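Local coordinates for protein D-glycerate 3-kinase (Cryptococcus neoformans var. grubii serotype A, PDB 6CKG) that probably phosphorylates D-glycerate at its 3-hydroxyl at the expense of ATP, at residues L84-L97 with L107-L121. Residues are numbered along the deposited sequence; the frame is centred on the assembly and turned at random.
Sequences LDDFYLTHSDQVKL and LNGRGPAGTHDLPLL. With EDO (1,2-ethanediol), chain C.
Tyr-88 and His-116 form a single beta bridge, held by the flanking bonds Asp-117 N to Phe-87 O (2.8 Å, nearly straight) and Leu-89 N to Thr-115 O (3.0 Å). In this P-loop kinase fold the bridge ties the loop after edge strand 79-83 to the start of helix 118-129. The rings of Tyr-88 and His-116 run alongside each other, nearly parallel (11°) but so displaced that they barely overlap. Arg-110 CB sits over the centre of the Tyr-88 ring, 3.7 Å from its centroid, while the guanidinium reaches Gly-159 O. Leu-84 CD1 covers one face of His-116; ND1 bonds Tyr-238 OH and NE2 a water held by Asp-85 OD1, which fixes the ring's rotation. Leu-121 CD2 lies over one face of the Phe-87 ring, toward its rim, 3.3 Å from Phe-87 CG. With CG of Asp-117 swung opposite the backbone N (chi1 -174°), its OD1 N-caps helix 118-129, accepting from Leu-120 N above the carboxylate plane; OD2 salt-bridges Arg-163. From helix 91-100, Gln-94 bends at chi2 (61°) to lay its amide beside Thr-115; NE2 bonds Ser-98 OG and, weakly, Leu-107 O, and one water donates to both Gln-94 OE1 (2.7 Å) and Thr-115 O (2.8 Å).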
loop_
_atom_site.group_PDB
_atom_site.type_symbol
_atom_site.label_atom_id
_atom_site.label_comp_id
_atom_site.label_asym_id
_atom_site.label_seq_id
_atom_site.Cartn_x
_atom_site.Cartn_y
_atom_site.Cartn_z
ATOM N N LEU A 84 -4.492 2.962 0.044
ATOM C CA LEU A 84 -5.149 1.686 0.332
ATOM C C LEU A 84 -6.017 1.742 1.592
ATOM O O LEU A 84 -7.116 1.175 1.622
ATOM C CB LEU A 84 -4.097 0.589 0.464
ATOM C CG LEU A 84 -4.629 -0.823 0.707
ATOM C CD1 LEU A 84 -5.405 -1.263 -0.519
ATOM C CD2 LEU A 84 -3.445 -1.761 0.970
ATOM N N ASP A 85 -5.550 2.427 2.638
ATOM C CA ASP A 85 -6.294 2.456 3.896
ATOM C C ASP A 85 -7.644 3.153 3.756
ATOM O O ASP A 85 -8.550 2.897 4.550
ATOM C CB ASP A 85 -5.492 3.167 4.978
ATOM C CG ASP A 85 -4.234 2.432 5.360
ATOM O OD1 ASP A 85 -3.833 1.471 4.655
ATOM O OD2 ASP A 85 -3.644 2.839 6.379
ATOM N N ASP A 86 -7.797 4.058 2.787
ATOM C CA ASP A 86 -9.096 4.695 2.606
ATOM C C ASP A 86 -10.123 3.742 2.018
ATOM O O ASP A 86 -11.306 4.096 1.946
ATOM C CB ASP A 86 -8.971 5.930 1.712
ATOM C CG ASP A 86 -8.341 7.088 2.429
ATOM O OD1 ASP A 86 -8.817 7.413 3.537
ATOM O OD2 ASP A 86 -7.348 7.647 1.901
ATOM N N PHE A 87 -9.694 2.547 1.619
ATOM C CA PHE A 87 -10.538 1.543 0.996
ATOM C C PHE A 87 -10.757 0.318 1.895
ATOM O O PHE A 87 -11.190 -0.733 1.413
ATOM C CB PHE A 87 -9.934 1.135 -0.346
ATOM C CG PHE A 87 -10.024 2.213 -1.400
ATOM C CD1 PHE A 87 -9.070 3.221 -1.477
ATOM C CD2 PHE A 87 -11.062 2.212 -2.315
ATOM C CE1 PHE A 87 -9.165 4.211 -2.443
ATOM C CE2 PHE A 87 -11.160 3.209 -3.287
ATOM C CZ PHE A 87 -10.215 4.202 -3.346
ATOM N N TYR A 88 -10.495 0.433 3.193
ATOM C CA TYR A 88 -10.933 -0.614 4.118
ATOM C C TYR A 88 -12.438 -0.855 3.993
ATOM O O TYR A 88 -13.207 0.041 3.627
ATOM C CB TYR A 88 -10.618 -0.227 5.563
ATOM C CG TYR A 88 -9.190 -0.423 6.036
ATOM C CD1 TYR A 88 -8.515 -1.630 5.839
ATOM C CD2 TYR A 88 -8.540 0.589 6.727
ATOM C CE1 TYR A 88 -7.228 -1.789 6.298
ATOM C CE2 TYR A 88 -7.267 0.438 7.190
ATOM C CZ TYR A 88 -6.605 -0.742 6.978
ATOM O OH TYR A 88 -5.324 -0.863 7.464
ATOM N N LEU A 89 -12.857 -2.087 4.310
ATOM C CA LEU A 89 -14.272 -2.403 4.450
ATOM C C LEU A 89 -14.954 -1.406 5.372
ATOM O O LEU A 89 -14.336 -0.849 6.285
ATOM C CB LEU A 89 -14.463 -3.821 5.026
ATOM C CG LEU A 89 -13.944 -4.972 4.173
ATOM C CD1 LEU A 89 -13.946 -6.272 5.014
ATOM C CD2 LEU A 89 -14.806 -5.097 2.912
ATOM N N THR A 90 -16.246 -1.182 5.131
ATOM C CA THR A 90 -17.039 -0.466 6.118
ATOM C C THR A 90 -16.991 -1.246 7.428
ATOM O O THR A 90 -16.690 -2.439 7.444
ATOM C CB THR A 90 -18.492 -0.307 5.661
ATOM O OG1 THR A 90 -19.112 -1.594 5.610
ATOM C CG2 THR A 90 -18.575 0.345 4.289
ATOM N N HIS A 91 -17.275 -0.561 8.542
ATOM C CA HIS A 91 -17.269 -1.251 9.831
ATOM C C HIS A 91 -18.227 -2.442 9.829
ATOM O O HIS A 91 -17.901 -3.514 10.354
ATOM C CB HIS A 91 -17.628 -0.279 10.961
ATOM C CG HIS A 91 -17.452 -0.864 12.332
ATOM N ND1 HIS A 91 -18.501 -1.377 13.065
ATOM C CD2 HIS A 91 -16.343 -1.036 13.092
ATOM C CE1 HIS A 91 -18.049 -1.833 14.220
ATOM N NE2 HIS A 91 -16.741 -1.643 14.259
ATOM N N SER A 92 -19.418 -2.272 9.246
ATOM C CA SER A 92 -20.384 -3.369 9.210
ATOM C C SER A 92 -19.818 -4.585 8.477
ATOM O O SER A 92 -19.939 -5.727 8.948
ATOM C CB SER A 92 -21.686 -2.898 8.561
ATOM O OG SER A 92 -22.692 -3.860 8.771
ATOM N N ASP A 93 -19.195 -4.357 7.323
ATOM C CA ASP A 93 -18.612 -5.443 6.539
ATOM C C ASP A 93 -17.431 -6.084 7.255
ATOM O O ASP A 93 -17.230 -7.298 7.156
ATOM C CB ASP A 93 -18.163 -4.928 5.171
ATOM C CG ASP A 93 -19.309 -4.813 4.181
ATOM O OD1 ASP A 93 -20.457 -5.162 4.532
ATOM O OD2 ASP A 93 -19.057 -4.374 3.044
ATOM N N GLN A 94 -16.613 -5.277 7.944
ATOM C CA GLN A 94 -15.495 -5.833 8.702
ATOM C C GLN A 94 -15.996 -6.713 9.842
ATOM O O GLN A 94 -15.418 -7.769 10.118
ATOM C CB GLN A 94 -14.606 -4.711 9.242
ATOM C CG GLN A 94 -13.542 -5.194 10.224
ATOM C CD GLN A 94 -12.572 -6.188 9.608
ATOM O OE1 GLN A 94 -12.029 -5.957 8.523
ATOM N NE2 GLN A 94 -12.351 -7.307 10.300
ATOM N N VAL A 95 -17.073 -6.291 10.511
ATOM C CA VAL A 95 -17.661 -7.113 11.564
ATOM C C VAL A 95 -18.130 -8.445 10.987
ATOM O O VAL A 95 -17.899 -9.503 11.576
ATOM C CB VAL A 95 -18.799 -6.350 12.265
ATOM C CG1 VAL A 95 -19.641 -7.275 13.163
ATOM C CG2 VAL A 95 -18.227 -5.204 13.080
ATOM N N LYS A 96 -18.760 -8.412 9.807
ATOM C CA LYS A 96 -19.187 -9.646 9.158
ATOM C C LYS A 96 -18.000 -10.544 8.869
ATOM O O LYS A 96 -18.061 -11.753 9.110
ATOM C CB LYS A 96 -19.954 -9.335 7.873
ATOM C CG LYS A 96 -21.375 -8.834 8.124
ATOM C CD LYS A 96 -22.076 -8.417 6.845
ATOM C CE LYS A 96 -23.533 -7.999 7.139
ATOM N NZ LYS A 96 -24.148 -7.254 6.006
ATOM N N LEU A 97 -16.899 -9.960 8.388
ATOM C CA LEU A 97 -15.687 -10.731 8.120
ATOM C C LEU A 97 -15.138 -11.351 9.397
ATOM O O LEU A 97 -14.818 -12.544 9.433
ATOM C CB LEU A 97 -14.637 -9.835 7.455
ATOM C CG LEU A 97 -13.240 -10.419 7.247
ATOM C CD1 LEU A 97 -13.321 -11.627 6.328
ATOM C CD2 LEU A 97 -12.336 -9.350 6.681
ATOM N N LEU A 107 -7.817 -11.347 11.014
ATOM C CA LEU A 107 -9.034 -10.806 10.425
ATOM C C LEU A 107 -10.005 -10.252 11.464
ATOM O O LEU A 107 -11.156 -9.941 11.125
ATOM C CB LEU A 107 -9.718 -11.870 9.570
ATOM C CG LEU A 107 -8.857 -12.395 8.416
ATOM C CD1 LEU A 107 -9.496 -13.609 7.751
ATOM C CD2 LEU A 107 -8.605 -11.268 7.387
ATOM N N ASN A 108 -9.579 -10.102 12.712
ATOM C CA ASN A 108 -10.497 -9.612 13.726
ATOM C C ASN A 108 -10.553 -8.089 13.751
ATOM O O ASN A 108 -11.157 -7.513 14.658
ATOM C CB ASN A 108 -10.134 -10.183 15.106
ATOM C CG ASN A 108 -8.854 -9.596 15.678
ATOM O OD1 ASN A 108 -8.216 -8.732 15.072
ATOM N ND2 ASN A 108 -8.485 -10.051 16.867
ATOM N N GLY A 109 -9.936 -7.443 12.772
ATOM C CA GLY A 109 -9.976 -5.998 12.593
ATOM C C GLY A 109 -9.261 -5.663 11.305
ATOM O O GLY A 109 -8.673 -6.533 10.659
ATOM N N ARG A 110 -9.295 -4.374 10.948
ATOM C CA ARG A 110 -8.699 -3.913 9.701
ATOM C C ARG A 110 -7.197 -4.187 9.659
ATOM O O ARG A 110 -6.515 -4.250 10.688
ATOM C CB ARG A 110 -8.922 -2.406 9.517
ATOM C CG ARG A 110 -8.096 -1.547 10.463
ATOM C CD ARG A 110 -8.524 -0.070 10.427
ATOM N NE ARG A 110 -7.593 0.760 11.184
ATOM C CZ ARG A 110 -7.905 1.468 12.267
ATOM N NH1 ARG A 110 -9.151 1.488 12.727
ATOM N NH2 ARG A 110 -6.967 2.179 12.880
ATOM N N GLY A 111 -6.672 -4.288 8.437
ATOM C CA GLY A 111 -5.245 -4.329 8.227
ATOM C C GLY A 111 -4.839 -5.172 7.038
ATOM O O GLY A 111 -4.490 -4.665 5.966
ATOM N N PRO A 112 -4.866 -6.485 7.213
ATOM C CA PRO A 112 -4.265 -7.390 6.231
ATOM C C PRO A 112 -5.210 -7.664 5.068
ATOM O O PRO A 112 -6.354 -7.205 5.041
ATOM C CB PRO A 112 -3.999 -8.667 7.044
ATOM C CG PRO A 112 -4.961 -8.616 8.142
ATOM C CD PRO A 112 -5.178 -7.168 8.480
ATOM N N ALA A 113 -4.686 -8.421 4.098
ATOM C CA ALA A 113 -5.443 -8.862 2.937
ATOM C C ALA A 113 -6.751 -9.510 3.361
ATOM O O ALA A 113 -6.774 -10.414 4.208
ATOM C CB ALA A 113 -4.600 -9.843 2.105
ATOM N N GLY A 114 -7.843 -9.037 2.762
ATOM C CA GLY A 114 -9.189 -9.438 3.107
ATOM C C GLY A 114 -10.003 -8.334 3.756
ATOM O O GLY A 114 -11.241 -8.384 3.713
ATOM N N THR A 115 -9.346 -7.348 4.363
ATOM C CA THR A 115 -10.034 -6.290 5.092
ATOM C C THR A 115 -10.257 -5.031 4.244
ATOM O O THR A 115 -10.628 -3.993 4.789
ATOM C CB THR A 115 -9.253 -5.932 6.362
ATOM O OG1 THR A 115 -7.995 -5.336 6.010
ATOM C CG2 THR A 115 -9.009 -7.197 7.259
ATOM N N HIS A 116 -10.048 -5.110 2.930
ATOM C CA HIS A 116 -10.277 -3.999 2.015
ATOM C C HIS A 116 -11.470 -4.302 1.128
ATOM O O HIS A 116 -11.787 -5.465 0.853
ATOM C CB HIS A 116 -9.031 -3.713 1.145
ATOM C CG HIS A 116 -7.801 -3.456 1.952
ATOM N ND1 HIS A 116 -6.884 -4.446 2.238
ATOM C CD2 HIS A 116 -7.365 -2.342 2.587
ATOM C CE1 HIS A 116 -5.929 -3.950 3.003
ATOM N NE2 HIS A 116 -6.198 -2.678 3.238
ATOM N N ASP A 117 -12.145 -3.236 0.699
ATOM C CA ASP A 117 -13.333 -3.345 -0.146
ATOM C C ASP A 117 -12.839 -3.414 -1.584
ATOM O O ASP A 117 -12.594 -2.392 -2.231
ATOM C CB ASP A 117 -14.246 -2.155 0.097
ATOM C CG ASP A 117 -15.562 -2.253 -0.628
ATOM O OD1 ASP A 117 -15.648 -2.907 -1.688
ATOM O OD2 ASP A 117 -16.520 -1.642 -0.123
ATOM N N LEU A 118 -12.692 -4.628 -2.094
ATOM C CA LEU A 118 -12.092 -4.787 -3.415
ATOM C C LEU A 118 -13.008 -4.311 -4.545
ATOM O O LEU A 118 -12.499 -3.728 -5.511
ATOM C CB LEU A 118 -11.659 -6.244 -3.638
ATOM C CG LEU A 118 -10.450 -6.650 -2.786
ATOM C CD1 LEU A 118 -10.198 -8.159 -2.892
ATOM C CD2 LEU A 118 -9.221 -5.882 -3.227
ATOM N N PRO A 119 -14.335 -4.526 -4.493
ATOM C CA PRO A 119 -15.196 -3.884 -5.512
ATOM C C PRO A 119 -15.007 -2.378 -5.597
ATOM O O PRO A 119 -14.958 -1.831 -6.707
ATOM C CB PRO A 119 -16.613 -4.257 -5.061
ATOM C CG PRO A 119 -16.421 -5.602 -4.391
ATOM C CD PRO A 119 -15.105 -5.484 -3.669
ATOM N N LEU A 120 -14.875 -1.695 -4.452
ATOM C CA LEU A 120 -14.730 -0.240 -4.464
ATOM C C LEU A 120 -13.365 0.174 -5.005
ATOM O O LEU A 120 -13.265 1.131 -5.781
ATOM C CB LEU A 120 -14.944 0.327 -3.056
ATOM C CG LEU A 120 -14.972 1.852 -2.924
ATOM C CD1 LEU A 120 -16.074 2.449 -3.793
ATOM C CD2 LEU A 120 -15.152 2.288 -1.470
ATOM N N LEU A 121 -12.306 -0.513 -4.580
ATOM C CA LEU A 121 -10.977 -0.289 -5.144
ATOM C C LEU A 121 -10.984 -0.431 -6.658
ATOM O O LEU A 121 -10.470 0.430 -7.379
ATOM C CB LEU A 121 -9.984 -1.274 -4.528
ATOM C CG LEU A 121 -9.415 -0.840 -3.186
ATOM C CD1 LEU A 121 -8.863 -2.043 -2.412
ATOM C CD2 LEU A 121 -8.329 0.201 -3.448
HETATM C C1 EDO C . -8.969 9.565 -0.989
HETATM O O1 EDO C . -9.237 9.515 0.428
HETATM C C2 EDO C . -8.564 8.175 -1.470
HETATM O O2 EDO C . -7.360 7.785 -0.794
HETATM O O HOH W 1 -4.469 -1.203 4.815
HETATM O O HOH W 2 -17.278 -2.547 2.626
HETATM O O HOH W 3 -11.478 -3.531 7.391
#